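Local coordinates for ABC transporter substrate-binding protein (Vibrio cholerae, PDB 3LKV) that probably serves as the periplasmic substrate-binding component of an ABC transporter, holding a phenylalanine between its two lobes in this crystal, at residues A[140-145]-A[169-174]; A[181-186]-A[210-215]; A[190-195]-A[217-222]. One frame throughout, in Å; residues are numbered along the deposited sequence.

Interaction 1: residues A[140-145]-A[169-174]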
ATOM      1  N   VAL A 140      -1.609  45.411  -2.332  1.00 33.12           N
ATOM      2  CA  VAL A 140      -1.678  44.648  -3.590  1.00 32.50           C
ATOM      3  C   VAL A 140      -2.433  45.438  -4.631  1.00 31.52           C
ATOM      4  O   VAL A 140      -3.515  45.917  -4.368  1.00 30.25           O
ATOM      5  CB  VAL A 140      -2.369  43.271  -3.407  1.00 32.35           C
ATOM      6  CG1 VAL A 140      -2.559  42.571  -4.768  1.00 32.68           C
ATOM      7  CG2 VAL A 140      -1.525  42.425  -2.536  1.00 34.35           C
ATOM      8  N   LYS A 141      -1.822  45.601  -5.797  1.00 31.56           N
ATOM      9  CA  LYS A 141      -2.496  46.152  -6.971  1.00 32.29           C
ATOM     10  C   LYS A 141      -2.657  45.099  -8.060  1.00 30.53           C
ATOM     11  O   LYS A 141      -3.482  45.236  -8.937  1.00 30.04           O
ATOM     12  CB  LYS A 141      -1.719  47.350  -7.541  1.00 33.41           C
ATOM     13  CG  LYS A 141      -1.452  48.462  -6.507  1.00 39.24           C
ATOM     14  CD  LYS A 141      -2.788  49.002  -5.868  1.00 45.38           C
ATOM     15  CE  LYS A 141      -2.758  50.546  -5.523  1.00 47.17           C
ATOM     16  NZ  LYS A 141      -1.683  50.886  -4.537  1.00 48.77           N
ATOM     17  N   SER A 142      -1.896  44.021  -7.943  1.00 29.15           N
ATOM     18  CA  SER A 142      -1.669  43.105  -9.007  1.00 28.04           C
ATOM     19  C   SER A 142      -1.609  41.648  -8.514  1.00 26.29           C
ATOM     20  O   SER A 142      -0.839  41.334  -7.584  1.00 24.08           O
ATOM     21  CB  SER A 142      -0.301  43.472  -9.558  1.00 28.32           C
ATOM     22  OG  SER A 142      -0.311  43.166 -10.890  1.00 33.73           O
ATOM     23  N   ILE A 143      -2.373  40.759  -9.138  1.00 25.24           N
ATOM     24  CA  ILE A 143      -2.299  39.325  -8.813  1.00 24.14           C
ATOM     25  C   ILE A 143      -1.891  38.579 -10.047  1.00 23.68           C
ATOM     26  O   ILE A 143      -2.529  38.701 -11.109  1.00 22.79           O
ATOM     27  CB  ILE A 143      -3.621  38.795  -8.263  1.00 24.86           C
ATOM     28  CG1 ILE A 143      -3.930  39.437  -6.918  1.00 25.54           C
ATOM     29  CG2 ILE A 143      -3.588  37.254  -8.082  1.00 23.82           C
ATOM     30  CD1 ILE A 143      -5.315  39.015  -6.331  1.00 25.28           C
ATOM     31  N   GLY A 144      -0.820  37.818  -9.909  1.00 23.70           N
ATOM     32  CA  GLY A 144      -0.308  36.978 -10.986  1.00 23.76           C
ATOM     33  C   GLY A 144      -0.912  35.595 -10.864  1.00 24.25           C
ATOM     34  O   GLY A 144      -1.179  35.120  -9.740  1.00 23.37           O
ATOM     35  N   VAL A 145      -1.157  34.948 -12.000  1.00 23.86           N
ATOM     36  CA  VAL A 145      -1.700  33.599 -11.948  1.00 24.32           C
ATOM     37  C   VAL A 145      -1.260  32.836 -13.148  1.00 24.10           C
ATOM     38  O   VAL A 145      -1.202  33.377 -14.244  1.00 24.82           O
ATOM     39  CB  VAL A 145      -3.260  33.590 -11.774  1.00 25.22           C
ATOM     40  CG1 VAL A 145      -3.934  34.358 -12.837  1.00 25.06           C
ATOM     41  CG2 VAL A 145      -3.816  32.135 -11.731  1.00 24.75           C
ATOM     42  N   GLY A 169     -10.902  45.863  -7.567  1.00 33.10           N
ATOM     43  CA  GLY A 169      -9.973  46.781  -8.219  1.00 32.75           C
ATOM     44  C   GLY A 169      -8.543  46.281  -8.398  1.00 32.29           C
ATOM     45  O   GLY A 169      -7.622  47.072  -8.449  1.00 31.80           O
ATOM     46  N   ILE A 170      -8.359  44.974  -8.520  1.00 31.67           N
ATOM     47  CA  ILE A 170      -7.045  44.352  -8.611  1.00 31.01           C
ATOM     48  C   ILE A 170      -6.840  43.864 -10.041  1.00 30.56           C
ATOM     49  O   ILE A 170      -7.690  43.179 -10.612  1.00 31.49           O
ATOM     50  CB  ILE A 170      -6.926  43.165  -7.603  1.00 31.38           C
ATOM     51  CG1 ILE A 170      -6.877  43.709  -6.171  1.00 32.12           C
ATOM     52  CG2 ILE A 170      -5.705  42.297  -7.859  1.00 28.92           C
ATOM     53  CD1 ILE A 170      -7.150  42.636  -5.141  1.00 31.85           C
ATOM     54  N   LYS A 171      -5.707  44.224 -10.599  1.00 28.95           N
ATOM     55  CA  LYS A 171      -5.311  43.814 -11.912  1.00 29.41           C
ATOM     56  C   LYS A 171      -4.821  42.350 -11.850  1.00 28.88           C
ATOM     57  O   LYS A 171      -4.157  41.962 -10.895  1.00 27.72           O
ATOM     58  CB  LYS A 171      -4.184  44.764 -12.348  1.00 30.58           C
ATOM     59  CG  LYS A 171      -3.536  44.463 -13.696  1.00 33.20           C
ATOM     60  CD  LYS A 171      -2.376  45.473 -14.012  0.40 31.37           C
ATOM     61  CE  LYS A 171      -1.967  45.455 -15.506  0.40 31.18           C
ATOM     62  NZ  LYS A 171      -1.089  44.317 -15.896  0.40 28.47           N
ATOM     63  N   LEU A 172      -5.211  41.540 -12.835  1.00 28.02           N
ATOM     64  CA  LEU A 172      -4.750  40.153 -12.992  1.00 28.63           C
ATOM     65  C   LEU A 172      -3.676  40.074 -14.029  1.00 27.06           C
ATOM     66  O   LEU A 172      -3.876  40.537 -15.079  1.00 26.28           O
ATOM     67  CB  LEU A 172      -5.883  39.234 -13.488  1.00 28.50           C
ATOM     68  CG  LEU A 172      -6.779  38.660 -12.425  1.00 33.16           C
ATOM     69  CD1 LEU A 172      -7.734  37.604 -13.064  1.00 33.81           C
ATOM     70  CD2 LEU A 172      -5.908  38.048 -11.317  1.00 33.31           C
ATOM     71  N   VAL A 173      -2.557  39.462 -13.725  1.00 27.35           N
ATOM     72  CA  VAL A 173      -1.534  39.204 -14.695  1.00 27.88           C
ATOM     73  C   VAL A 173      -1.461  37.705 -14.935  1.00 27.83           C
ATOM     74  O   VAL A 173      -1.149  36.958 -14.029  1.00 27.55           O
ATOM     75  CB  VAL A 173      -0.186  39.664 -14.177  1.00 28.59           C
ATOM     76  CG1 VAL A 173       0.885  39.409 -15.244  1.00 28.94           C
ATOM     77  CG2 VAL A 173      -0.240  41.154 -13.804  1.00 30.67           C
ATOM     78  N   GLU A 174      -1.735  37.265 -16.151  1.00 27.39           N
ATOM     79  CA  GLU A 174      -1.941  35.848 -16.444  1.00 28.04           C
ATOM     80  C   GLU A 174      -0.926  35.245 -17.384  1.00 27.07           C
ATOM     81  O   GLU A 174      -0.513  35.894 -18.334  1.00 28.03           O
ATOM     82  CB  GLU A 174      -3.277  35.663 -17.147  1.00 29.20           C
ATOM     83  CG  GLU A 174      -4.443  36.419 -16.541  1.00 34.44           C
ATOM     84  CD  GLU A 174      -5.773  36.237 -17.318  1.00 39.14           C
ATOM     85  OE1 GLU A 174      -5.915  35.309 -18.180  1.00 41.16           O
ATOM     86  OE2 GLU A 174      -6.680  37.050 -17.016  1.00 43.92           O
TER

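Interaction 2: residues A[181-186]-A[210-215]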
ATOM      1  N   ALA A 181       6.177  21.241 -16.933  1.00 25.68           N
ATOM      2  CA  ALA A 181       7.510  21.710 -17.180  1.00 26.80           C
ATOM      3  C   ALA A 181       7.538  23.154 -17.687  1.00 27.53           C
ATOM      4  O   ALA A 181       8.575  23.724 -17.685  1.00 27.26           O
ATOM      5  CB  ALA A 181       8.271  20.764 -18.186  1.00 26.73           C
ATOM      6  N   ASP A 182       6.417  23.731 -18.118  1.00 28.39           N
ATOM      7  CA  ASP A 182       6.398  25.137 -18.502  1.00 28.75           C
ATOM      8  C   ASP A 182       6.012  26.051 -17.329  1.00 28.23           C
ATOM      9  O   ASP A 182       5.953  27.272 -17.514  1.00 28.35           O
ATOM     10  CB  ASP A 182       5.321  25.456 -19.561  1.00 30.40           C
ATOM     11  CG  ASP A 182       5.340  24.549 -20.781  1.00 32.86           C
ATOM     12  OD1 ASP A 182       6.397  24.125 -21.253  1.00 36.44           O
ATOM     13  OD2 ASP A 182       4.234  24.329 -21.294  1.00 38.43           O
ATOM     14  N   VAL A 183       5.662  25.499 -16.171  1.00 26.73           N
ATOM     15  CA  VAL A 183       5.099  26.328 -15.091  1.00 25.67           C
ATOM     16  C   VAL A 183       6.125  27.317 -14.546  1.00 26.29           C
ATOM     17  O   VAL A 183       5.807  28.483 -14.290  1.00 25.69           O
ATOM     18  CB  VAL A 183       4.509  25.471 -13.963  1.00 24.99           C
ATOM     19  CG1 VAL A 183       4.380  26.281 -12.666  1.00 23.35           C
ATOM     20  CG2 VAL A 183       3.133  24.879 -14.448  1.00 24.58           C
ATOM     21  N   GLN A 184       7.366  26.882 -14.422  1.00 26.40           N
ATOM     22  CA  GLN A 184       8.399  27.780 -13.889  1.00 27.28           C
ATOM     23  C   GLN A 184       8.665  28.993 -14.831  1.00 27.14           C
ATOM     24  O   GLN A 184       8.685  30.150 -14.394  1.00 25.72           O
ATOM     25  CB  GLN A 184       9.671  26.993 -13.554  1.00 27.35           C
ATOM     26  CG  GLN A 184      10.786  27.867 -13.003  1.00 31.31           C
ATOM     27  CD  GLN A 184      11.992  27.071 -12.453  1.00 32.37           C
ATOM     28  OE1 GLN A 184      11.919  25.904 -12.201  1.00 35.80           O
ATOM     29  NE2 GLN A 184      13.078  27.735 -12.272  1.00 35.26           N
ATOM     30  N   SER A 185       8.812  28.729 -16.119  1.00 27.32           N
ATOM     31  CA  SER A 185       8.943  29.812 -17.096  1.00 28.71           C
ATOM     32  C   SER A 185       7.742  30.771 -17.086  1.00 27.47           C
ATOM     33  O   SER A 185       7.927  31.961 -17.192  1.00 27.58           O
ATOM     34  CB  SER A 185       9.004  29.268 -18.513  1.00 28.96           C
ATOM     35  OG  SER A 185      10.110  28.476 -18.646  1.00 32.76           O
ATOM     36  N   ALA A 186       6.535  30.227 -17.079  1.00 25.43           N
ATOM     37  CA  ALA A 186       5.334  31.045 -16.982  1.00 25.65           C
ATOM     38  C   ALA A 186       5.368  31.921 -15.719  1.00 25.39           C
ATOM     39  O   ALA A 186       5.099  33.101 -15.798  1.00 26.94           O
ATOM     40  CB  ALA A 186       4.061  30.160 -16.983  1.00 25.25           C
ATOM     41  N   GLU A 210       7.099  23.553  -6.788  1.00 27.74           N
ATOM     42  CA  GLU A 210       8.483  23.878  -6.397  1.00 29.37           C
ATOM     43  C   GLU A 210       9.133  24.838  -7.393  1.00 28.99           C
ATOM     44  O   GLU A 210       9.796  25.778  -6.992  1.00 27.96           O
ATOM     45  CB  GLU A 210       9.341  22.619  -6.173  1.00 30.38           C
ATOM     46  CG  GLU A 210       8.696  21.649  -5.136  1.00 36.24           C
ATOM     47  CD  GLU A 210       9.682  20.833  -4.277  1.00 43.61           C
ATOM     48  OE1 GLU A 210      10.761  21.368  -3.900  1.00 47.48           O
ATOM     49  OE2 GLU A 210       9.343  19.659  -3.950  1.00 46.89           O
ATOM     50  N   GLY A 211       8.929  24.586  -8.683  1.00 28.40           N
ATOM     51  CA  GLY A 211       9.451  25.454  -9.719  1.00 27.84           C
ATOM     52  C   GLY A 211       8.769  26.823  -9.706  1.00 27.62           C
ATOM     53  O   GLY A 211       9.416  27.860  -9.933  1.00 26.46           O
HETATM   54  N   MSE A 212       7.468  26.846  -9.426  1.00 26.94           N
HETATM   55  CA  MSE A 212       6.790  28.126  -9.308  1.00 27.28           C
HETATM   56  C   MSE A 212       7.430  28.943  -8.180  1.00 27.33           C
HETATM   57  O   MSE A 212       7.652  30.131  -8.314  1.00 25.94           O
HETATM   58  CB  MSE A 212       5.301  27.968  -9.070  1.00 27.24           C
HETATM   59  CG  MSE A 212       4.602  29.225  -8.642  1.00 27.65           C
HETATM   60 SE   MSE A 212       2.650  29.018  -8.524  0.75 33.27          SE
HETATM   61  CE  MSE A 212       2.265  29.208 -10.475  1.00 26.38           C
ATOM     62  N   ILE A 213       7.731  28.289  -7.082  1.00 27.88           N
ATOM     63  CA  ILE A 213       8.192  28.993  -5.909  1.00 28.99           C
ATOM     64  C   ILE A 213       9.645  29.444  -6.108  1.00 29.20           C
ATOM     65  O   ILE A 213      10.026  30.519  -5.640  1.00 29.37           O
ATOM     66  CB  ILE A 213       7.936  28.167  -4.607  1.00 29.26           C
ATOM     67  CG1 ILE A 213       6.458  28.342  -4.256  1.00 29.48           C
ATOM     68  CG2 ILE A 213       8.836  28.626  -3.441  1.00 30.18           C
ATOM     69  CD1 ILE A 213       5.923  27.429  -3.267  1.00 29.99           C
ATOM     70  N   VAL A 214      10.408  28.671  -6.871  1.00 28.52           N
ATOM     71  CA  VAL A 214      11.771  29.050  -7.152  1.00 28.55           C
ATOM     72  C   VAL A 214      11.752  30.357  -7.945  1.00 27.84           C
ATOM     73  O   VAL A 214      12.443  31.284  -7.579  1.00 27.40           O
ATOM     74  CB  VAL A 214      12.573  27.937  -7.908  1.00 28.93           C
ATOM     75  CG1 VAL A 214      13.920  28.515  -8.524  1.00 30.34           C
ATOM     76  CG2 VAL A 214      12.889  26.788  -6.958  1.00 28.24           C
ATOM     77  N   ALA A 215      10.939  30.419  -8.994  1.00 26.50           N
ATOM     78  CA  ALA A 215      10.790  31.629  -9.786  1.00 26.82           C
ATOM     79  C   ALA A 215      10.238  32.815  -8.947  1.00 27.36           C
ATOM     80  O   ALA A 215      10.726  33.947  -9.095  1.00 27.03           O
ATOM     81  CB  ALA A 215       9.901  31.386 -11.048  1.00 24.90           C
TER

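Interaction 3: residues A[190-195]-A[217-222]. With ZN (zinc ion), chain E.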
ATOM      1  N   ILE A 190       5.866  36.400 -15.273  1.00 25.66           N
ATOM      2  CA  ILE A 190       4.898  37.321 -14.658  1.00 25.86           C
ATOM      3  C   ILE A 190       5.222  37.816 -13.253  1.00 24.75           C
ATOM      4  O   ILE A 190       4.530  38.717 -12.753  1.00 23.28           O
ATOM      5  CB  ILE A 190       3.455  36.699 -14.622  1.00 26.50           C
ATOM      6  CG1 ILE A 190       3.385  35.464 -13.695  1.00 28.49           C
ATOM      7  CG2 ILE A 190       3.011  36.360 -16.018  1.00 27.88           C
ATOM      8  CD1 ILE A 190       1.913  35.009 -13.366  1.00 32.05           C
ATOM      9  N   ALA A 191       6.226  37.222 -12.615  1.00 23.94           N
ATOM     10  CA  ALA A 191       6.417  37.436 -11.192  1.00 25.20           C
ATOM     11  C   ALA A 191       6.777  38.907 -10.895  1.00 25.59           C
ATOM     12  O   ALA A 191       6.341  39.426  -9.899  1.00 25.65           O
ATOM     13  CB  ALA A 191       7.474  36.495 -10.625  1.00 24.54           C
ATOM     14  N   GLU A 192       7.491  39.582 -11.782  1.00 25.51           N
ATOM     15  CA  GLU A 192       7.899  40.970 -11.532  1.00 27.53           C
ATOM     16  C   GLU A 192       6.771  41.981 -11.796  1.00 28.91           C
ATOM     17  O   GLU A 192       6.799  43.096 -11.266  1.00 30.31           O
ATOM     18  CB  GLU A 192       9.178  41.322 -12.326  1.00 26.26           C
ATOM     19  CG  GLU A 192      10.476  40.494 -11.876  1.00 25.09           C
ATOM     20  CD  GLU A 192      10.920  40.743 -10.422  1.00 24.66           C
ATOM     21  OE1 GLU A 192      10.178  41.359  -9.593  1.00 24.05           O
ATOM     22  OE2 GLU A 192      12.046  40.330 -10.084  1.00 26.33           O
ATOM     23  N   LYS A 193       5.779  41.597 -12.594  1.00 29.01           N
ATOM     24  CA  LYS A 193       4.576  42.430 -12.776  1.00 29.36           C
ATOM     25  C   LYS A 193       3.498  42.105 -11.730  1.00 28.43           C
ATOM     26  O   LYS A 193       2.425  42.682 -11.768  1.00 28.41           O
ATOM     27  CB  LYS A 193       3.951  42.207 -14.175  1.00 31.02           C
ATOM     28  CG  LYS A 193       4.857  42.480 -15.423  1.00 33.65           C
ATOM     29  CD  LYS A 193       4.649  41.366 -16.480  1.00 37.54           C
ATOM     30  CE  LYS A 193       4.721  41.853 -17.933  1.00 40.65           C
ATOM     31  NZ  LYS A 193       6.068  42.280 -18.400  1.00 40.63           N
ATOM     32  N   SER A 194       3.769  41.217 -10.778  1.00 27.36           N
ATOM     33  CA  SER A 194       2.741  40.820  -9.833  1.00 27.46           C
ATOM     34  C   SER A 194       3.141  41.156  -8.434  1.00 27.31           C
ATOM     35  O   SER A 194       4.279  41.024  -8.097  1.00 28.45           O
ATOM     36  CB  SER A 194       2.509  39.323  -9.942  1.00 27.14           C
ATOM     37  OG  SER A 194       2.168  38.995 -11.267  1.00 27.24           O
ATOM     38  N   ASP A 195       2.215  41.580  -7.599  1.00 27.66           N
ATOM     39  CA  ASP A 195       2.550  41.749  -6.181  1.00 28.62           C
ATOM     40  C   ASP A 195       2.480  40.439  -5.463  1.00 27.44           C
ATOM     41  O   ASP A 195       3.092  40.291  -4.423  1.00 28.40           O
ATOM     42  CB  ASP A 195       1.646  42.786  -5.504  1.00 29.66           C
ATOM     43  CG  ASP A 195       1.796  44.184  -6.130  1.00 32.24           C
ATOM     44  OD1 ASP A 195       2.931  44.659  -6.158  1.00 36.45           O
ATOM     45  OD2 ASP A 195       0.800  44.780  -6.617  1.00 36.00           O
ATOM     46  N   ASN A 217      10.333  33.295  -5.620  1.00 26.65           N
ATOM     47  CA  ASN A 217      11.368  33.671  -4.705  1.00 28.69           C
ATOM     48  C   ASN A 217      12.472  34.489  -5.380  1.00 28.38           C
ATOM     49  O   ASN A 217      12.954  35.432  -4.837  1.00 28.20           O
ATOM     50  CB  ASN A 217      11.962  32.455  -3.992  1.00 28.90           C
ATOM     51  CG  ASN A 217      11.061  31.923  -2.909  1.00 30.39           C
ATOM     52  OD1 ASN A 217      10.105  32.557  -2.508  1.00 30.70           O
ATOM     53  ND2 ASN A 217      11.382  30.752  -2.419  1.00 31.31           N
ATOM     54  N   GLN A 218      12.813  34.142  -6.592  1.00 29.35           N
ATOM     55  CA  GLN A 218      13.827  34.854  -7.332  1.00 31.01           C
ATOM     56  C   GLN A 218      13.383  36.270  -7.673  1.00 30.00           C
ATOM     57  O   GLN A 218      14.185  37.172  -7.650  1.00 28.23           O
ATOM     58  CB  GLN A 218      14.107  34.062  -8.596  1.00 32.18           C
ATOM     59  CG  GLN A 218      15.378  34.387  -9.317  1.00 39.02           C
ATOM     60  CD  GLN A 218      15.656  33.343 -10.457  1.00 48.64           C
ATOM     61  OE1 GLN A 218      15.161  32.166 -10.436  1.00 47.22           O
ATOM     62  NE2 GLN A 218      16.465  33.780 -11.455  1.00 53.09           N
ATOM     63  N   ALA A 219      12.087  36.453  -7.983  1.00 29.05           N
ATOM     64  CA  ALA A 219      11.499  37.789  -8.150  1.00 28.36           C
ATOM     65  C   ALA A 219      11.068  38.460  -6.834  1.00 27.45           C
ATOM     66  O   ALA A 219      10.559  39.555  -6.833  1.00 29.63           O
ATOM     67  CB  ALA A 219      10.316  37.722  -9.152  1.00 26.94           C
ATOM     68  N   LYS A 220      11.305  37.792  -5.716  1.00 27.61           N
ATOM     69  CA  LYS A 220      10.915  38.255  -4.405  1.00 28.17           C
ATOM     70  C   LYS A 220       9.436  38.564  -4.376  1.00 27.31           C
ATOM     71  O   LYS A 220       9.026  39.566  -3.848  1.00 27.40           O
ATOM     72  CB  LYS A 220      11.731  39.497  -4.029  1.00 30.13           C
ATOM     73  CG  LYS A 220      13.266  39.218  -4.067  1.00 33.68           C
ATOM     74  CD  LYS A 220      14.092  40.397  -4.532  1.00 36.14           C
ATOM     75  CE  LYS A 220      15.225  40.724  -3.559  1.00 36.05           C
ATOM     76  NZ  LYS A 220      16.323  39.721  -3.573  1.00 34.47           N
ATOM     77  N   THR A 221       8.643  37.697  -4.994  1.00 26.55           N
ATOM     78  CA  THR A 221       7.207  37.839  -5.037  1.00 25.87           C
ATOM     79  C   THR A 221       6.604  36.704  -4.189  1.00 24.84           C
ATOM     80  O   THR A 221       7.025  35.565  -4.326  1.00 24.33           O
ATOM     81  CB  THR A 221       6.780  37.731  -6.461  1.00 26.14           C
ATOM     82  OG1 THR A 221       7.359  38.843  -7.134  1.00 28.51           O
ATOM     83  CG2 THR A 221       5.225  37.690  -6.635  1.00 23.92           C
ATOM     84  N   PRO A 222       5.682  37.029  -3.276  1.00 24.00           N
ATOM     85  CA  PRO A 222       5.049  36.006  -2.468  1.00 23.67           C
ATOM     86  C   PRO A 222       4.061  35.208  -3.288  1.00 23.81           C
ATOM     87  O   PRO A 222       3.560  35.733  -4.264  1.00 24.32           O
ATOM     88  CB  PRO A 222       4.293  36.797  -1.445  1.00 23.13           C
ATOM     89  CG  PRO A 222       4.156  38.183  -2.025  1.00 25.37           C
ATOM     90  CD  PRO A 222       5.371  38.390  -2.805  1.00 25.05           C
TER
HETATM   91 ZN    ZN E 403       6.402  40.697  -7.968  0.50 64.70          ZN
HETATM   92  O   HOH W   1       7.560  42.843  -8.399  1.00 30.86           O
HETATM   93  O   HOH W   2       6.446  41.310  -5.737  1.00 39.63           O

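Interaction 1: residues A[140-145]-A[169-174]
Ile143 and Ile170 share one rotamer, with CG1 anti to the carbonyl carbon (chi1 -66° and -70°) and CG2 anti to the backbone N, and this turns CG2 of Ile170 onto the CG1 branch of Ile143. The two strands belong to a beta-alpha-beta crossover, strand 142-147, helix 152-167, strand 171-176, which forms one edge of the mixed sheet in this lobe of the periplasmic-binding-protein fold. The isoleucines cross obliquely, and the 3.5 Å between Ile143 CG1 and Ile170 CG2 is tighter than a usual carbon contact. Leu172 lies beside Ile143, pointing the same way; its CD2 comes within 3.9 Å of Ile143 CB. Helix 126-136 packs on Ile143 and Ile170, while helix 152-167 packs on Leu172 and Val145, so this face is closed by helices.

The backbones pair in parallel register, Ser142 with Lys171 through Val145 with Glu174, and four N-H...O bonds alternate between them. Ile143 N reaches Lys171 O at 2.8 Å, nearly along the C=O axis. Val145 N also approaches Val173 O nearly along its C=O axis, though that bond is more bent at the hydrogen. Lys171 N approaches Lys141 O in the carbonyl plane instead, at 3.0 Å. On the other face, Val173 puts CG2 3.5 Å from Ser142 OG, a hydroxyl already engaged by Lys193 O. Glu174 leads its carboxylate away from the pair into a salt bridge with Lys162. The shortest bond, Val173 N to Ile143 O at 2.7 Å, is straight at the hydrogen (168°), yet its donor sits above the carbonyl plane.

Interaction 2: residues A[181-186]-A[210-215]
Gln184 lies across the neighbouring helix with its chain fully extended, CG anti to the backbone N (chi1 180°), and this carries its aliphatic part over the backbone of Gly211. The contact is a helix-helix packing in the lobe with the mixed sheet: the first turn of helix 183-191 meets helix 209-218. No hydrogen bond joins the two segments, so the evidence for the contact is close approach alone. Gln184 CG stands 3.4 Å from Gly211 O. Gly211, with no side chain, lets the amide oxygen lie directly on its backbone, Gln184 OE1 being 3.5 Å from Gly211 CA.

The amide nitrogen continues past the glycine and crosses Val214 obliquely, with Gln184 NE2 3.9 Å from Val214 CG1. This flank is exposed. Ala215, one turn beyond Gly211, points its methyl toward helix 183-191, where Ala215 CB comes 3.8 Å from Gln184 O.

Toward the sheet the contact becomes apolar and buried. Val183 points at helix 209-218, and selenomethionine Met212, its CG anti to the backbone N, crosses it obliquely before bending at chi3 (-80°). Thr187 of helix 183-191, Val146 of strand 142-147 and Val205 of helix 203-207 also touch Met212. Between the two segments the one apolar side-chain approach is Val183 CG1 to Met212 CB at 4.1 Å.

Interaction 3: residues A[190-195]-A[217-222]
A type I beta turn runs from Ala191 to Ser194 at the C-terminal end of helix 183-191, while Lys220, at positive phi (54°), closes helix 209-218 in a Schellman motif, and the two helix exits face each other across a zinc ion. The metal joins loops at the end of the sheet in the lobe of the binding-protein fold that holds both helices. Three protein oxygens bind it: the carbonyls Ala191 O at 2.3 Å and Ser194 O at 2.1 Å, both from the turn, and the hydroxyl Thr221 OG1 at 2.2 Å. Two waters bring the ligands to five.

Thr221 turns OG1 anti to its carbonyl carbon (chi1 -64°), which presents the hydroxyl to the ion and leaves CG2 on the side of Ser194 O. Ala191 O and Thr221 OG1 are 3.0 Å apart because they share the metal, not because a hydrogen bond links them. Bound zinc probably polarises these ligands. The turn is braced from within by Ser194, whose OG donates to Ile190 O from above the carbonyl plane.

Beside the metal, Ala191 and Ala219 point their methyls at each other, and the 3.4 Å between their CB atoms is tighter than normal van der Waals contact. Glu192, bent at chi2 (-63°), folds its carboxylate over Ala219, with Glu192 OE2 3.2 Å from Ala219 CA. OE1 and O of Glu192 both accept from a zinc-bound water, so Glu192 is a second-shell residue, holding a first-shell water by two bonds. Just after the turn, Asp195 directs its carboxylate OD2 to Lys141 N, and the Pro222 ring lies against the backbone carbonyl of Asp195, with Pro222 CG 3.4 Å from Asp195 O.

Overall arrangement
All three contacts belong to the lobe built on the mixed sheet. Interaction 1 is the most buried, a strand pair secured by regular backbone hydrogen bonds and closed by helices; interactions 2 and 3 are only partly buried. These two adjoin in sequence and use the same elements, helices 183-191 and 209-218: 181-186 with 210-215 joins them by van der Waals packing, whereas 190-195 with 217-222 joins their exits through zinc. Interactions 1 and 3 touch directly, through hydrogen bonds and packing such as Gly144 CA on Ser194 OG, tying the strand start to the zinc-bearing turn. Interactions 1 and 2 do not touch, their nearest atoms being about 6 Å apart.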